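Local coordinates for protein-arginine-phosphatase (Geobacillus stearothermophilus, PDB 4PIC) that removes phosphate from phosphoarginine residues in proteins, probably counteracting the arginine kinase McsB, and shows almost no activity on phosphotyrosine peptides, at residues Y3-V8 with W75-L80. Residues are numbered along the deposited sequence; the frame is centred on the assembly and turned at random.
Sequences YRILFV and WATHVL
R4 lies across the indole of W75 and grips the backbone at the end of helix 70-75. Its CB sits 3.5 Å from the centroid of the W75 six-membered ring and 8° off the ring normal, a CH-pi contact over the face, while CD lies 3.6 Å from NE1. A bend at chi3 sets NE for a hydrogen bond to W75 O at 2.8 Å, with that oxygen nearly in the guanidinium plane; the cation itself is too distant from the indole for more than weak attraction. NH2 reaches a water, and T77 CG2 lies over a guanidinium face.

T77, in the loop between helix 70-75 and strand 78-81, joins the segments ahead of the first strand pair, I5 with H78. Its OG1, placed between backbone N and carbonyl carbon (chi1 60°), accepts from R4 N (2.9 Å, N-H...O 163°) and shares a 2.7 Å hydrogen bond with H78 ND1. R4 O takes two donors, T77 N on an in-plane lone pair and H78 N from a tilted position. Regular parallel pairing follows: L6 N to H78 O, L80 N to L6 O (2.8 Å), and V8 N to L80 O.

I5, F7, H78 and L80 share one sheet face, where I5 CG2 meets L80 CD1 at 3.8 Å and helix 123-150 packs on F7 and L80. On the other, L6 CB touches A76 CB. Y3 OH is hydrogen-bonded to E147 OE2, and K34 adds a cation-pi contact to W75. The contact thus pairs two central strands of the low-molecular-weight phosphatase sheet, 3-9 ending at the nucleophile C9. T77 OG1 and R4 O, each gripped by two bonds, are consistent with setting where pairing begins.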
loop_
_atom_site.group_PDB
_atom_site.type_symbol
_atom_site.label_atom_id
_atom_site.label_comp_id
_atom_site.label_asym_id
_atom_site.label_seq_id
_atom_site.Cartn_x
_atom_site.Cartn_y
_atom_site.Cartn_z
ATOM N N TYR A 3 0.246 -26.510 -5.808
ATOM C CA TYR A 3 0.796 -25.180 -5.598
ATOM C C TYR A 3 -0.177 -24.109 -6.043
ATOM O O TYR A 3 -0.767 -24.189 -7.118
ATOM C CB TYR A 3 2.116 -25.027 -6.352
ATOM C CG TYR A 3 3.219 -25.874 -5.777
ATOM C CD1 TYR A 3 3.926 -25.455 -4.661
ATOM C CD2 TYR A 3 3.559 -27.089 -6.353
ATOM C CE1 TYR A 3 4.934 -26.229 -4.125
ATOM C CE2 TYR A 3 4.562 -27.865 -5.823
ATOM C CZ TYR A 3 5.251 -27.430 -4.716
ATOM O OH TYR A 3 6.257 -28.213 -4.193
ATOM N N ARG A 4 -0.352 -23.102 -5.193
ATOM C CA ARG A 4 -1.135 -21.930 -5.549
ATOM C C ARG A 4 -0.275 -20.689 -5.335
ATOM O O ARG A 4 -0.083 -20.220 -4.207
ATOM C CB ARG A 4 -2.448 -21.882 -4.759
ATOM C CG ARG A 4 -3.415 -23.013 -5.153
ATOM C CD ARG A 4 -4.631 -23.103 -4.232
ATOM N NE ARG A 4 -4.270 -23.509 -2.876
ATOM C CZ ARG A 4 -4.158 -24.772 -2.472
ATOM N NH1 ARG A 4 -4.368 -25.768 -3.325
ATOM N NH2 ARG A 4 -3.824 -25.043 -1.218
ATOM N N ILE A 5 0.266 -20.196 -6.444
ATOM C CA ILE A 5 1.265 -19.139 -6.417
ATOM C C ILE A 5 0.594 -17.797 -6.667
ATOM O O ILE A 5 -0.059 -17.604 -7.693
ATOM C CB ILE A 5 2.311 -19.354 -7.519
ATOM C CG1 ILE A 5 2.921 -20.762 -7.423
ATOM C CG2 ILE A 5 3.384 -18.277 -7.457
ATOM C CD1 ILE A 5 3.555 -21.084 -6.083
ATOM N N LEU A 6 0.762 -16.874 -5.724
ATOM C CA LEU A 6 0.198 -15.535 -5.808
ATOM C C LEU A 6 1.321 -14.510 -5.916
ATOM O O LEU A 6 2.120 -14.353 -4.995
ATOM C CB LEU A 6 -0.634 -15.257 -4.554
ATOM C CG LEU A 6 -1.273 -13.872 -4.507
ATOM C CD1 LEU A 6 -2.331 -13.752 -5.584
ATOM C CD2 LEU A 6 -1.863 -13.593 -3.131
ATOM N N PHE A 7 1.403 -13.832 -7.057
ATOM C CA PHE A 7 2.414 -12.787 -7.230
ATOM C C PHE A 7 1.820 -11.437 -6.865
ATOM O O PHE A 7 0.676 -11.159 -7.207
ATOM C CB PHE A 7 2.914 -12.717 -8.671
ATOM C CG PHE A 7 3.704 -13.917 -9.107
ATOM C CD1 PHE A 7 4.968 -14.157 -8.583
ATOM C CD2 PHE A 7 3.208 -14.779 -10.068
ATOM C CE1 PHE A 7 5.713 -15.255 -9.003
ATOM C CE2 PHE A 7 3.952 -15.877 -10.495
ATOM C CZ PHE A 7 5.203 -16.107 -9.963
ATOM N N VAL A 8 2.593 -10.606 -6.175
ATOM C CA VAL A 8 2.060 -9.348 -5.646
ATOM C C VAL A 8 2.967 -8.135 -5.907
ATOM O O VAL A 8 4.166 -8.191 -5.645
ATOM C CB VAL A 8 1.810 -9.458 -4.126
ATOM C CG1 VAL A 8 1.249 -8.134 -3.589
ATOM C CG2 VAL A 8 0.858 -10.604 -3.808
ATOM N N TRP A 75 -6.018 -18.431 -0.171
ATOM C CA TRP A 75 -5.916 -19.302 -1.346
ATOM C C TRP A 75 -4.475 -19.755 -1.595
ATOM O O TRP A 75 -4.216 -20.928 -1.890
ATOM C CB TRP A 75 -6.453 -18.563 -2.572
ATOM C CG TRP A 75 -6.236 -19.243 -3.893
ATOM C CD1 TRP A 75 -7.077 -20.128 -4.511
ATOM C CD2 TRP A 75 -5.129 -19.052 -4.791
ATOM N NE1 TRP A 75 -6.557 -20.510 -5.724
ATOM C CE2 TRP A 75 -5.358 -19.873 -5.917
ATOM C CE3 TRP A 75 -3.959 -18.283 -4.742
ATOM C CZ2 TRP A 75 -4.467 -19.937 -6.991
ATOM C CZ3 TRP A 75 -3.074 -18.349 -5.810
ATOM C CH2 TRP A 75 -3.330 -19.175 -6.917
ATOM N N ALA A 76 -3.538 -18.826 -1.450
ATOM C CA ALA A 76 -2.142 -19.069 -1.807
ATOM C C ALA A 76 -1.445 -20.092 -0.919
ATOM O O ALA A 76 -1.639 -20.110 0.297
ATOM C CB ALA A 76 -1.374 -17.749 -1.784
ATOM N N THR A 77 -0.636 -20.953 -1.538
ATOM C CA THR A 77 0.339 -21.728 -0.792
ATOM C C THR A 77 1.620 -20.910 -0.644
ATOM O O THR A 77 2.364 -21.065 0.323
ATOM C CB THR A 77 0.656 -23.071 -1.475
ATOM O OG1 THR A 77 1.185 -22.834 -2.788
ATOM C CG2 THR A 77 -0.608 -23.920 -1.593
ATOM N N HIS A 78 1.877 -20.040 -1.620
ATOM C CA HIS A 78 3.057 -19.176 -1.591
ATOM C C HIS A 78 2.682 -17.809 -2.115
ATOM O O HIS A 78 2.108 -17.701 -3.208
ATOM C CB HIS A 78 4.176 -19.729 -2.481
ATOM C CG HIS A 78 4.604 -21.115 -2.120
ATOM N ND1 HIS A 78 3.804 -22.217 -2.323
ATOM C CD2 HIS A 78 5.754 -21.578 -1.577
ATOM C CE1 HIS A 78 4.437 -23.300 -1.909
ATOM N NE2 HIS A 78 5.626 -22.941 -1.456
ATOM N N VAL A 79 3.007 -16.779 -1.342
ATOM C CA VAL A 79 2.799 -15.405 -1.764
ATOM C C VAL A 79 4.166 -14.860 -2.104
ATOM O O VAL A 79 5.039 -14.758 -1.242
ATOM C CB VAL A 79 2.147 -14.566 -0.660
ATOM C CG1 VAL A 79 1.914 -13.137 -1.156
ATOM C CG2 VAL A 79 0.833 -15.214 -0.212
ATOM N N LEU A 80 4.362 -14.551 -3.379
ATOM C CA LEU A 80 5.670 -14.167 -3.880
ATOM C C LEU A 80 5.640 -12.705 -4.292
ATOM O O LEU A 80 5.073 -12.329 -5.328
ATOM C CB LEU A 80 6.108 -15.081 -5.037
ATOM C CG LEU A 80 6.204 -16.562 -4.656
ATOM C CD1 LEU A 80 6.662 -17.427 -5.846
ATOM C CD2 LEU A 80 7.151 -16.740 -3.480
HETATM O O HOH W 1 -3.536 -22.787 0.719
#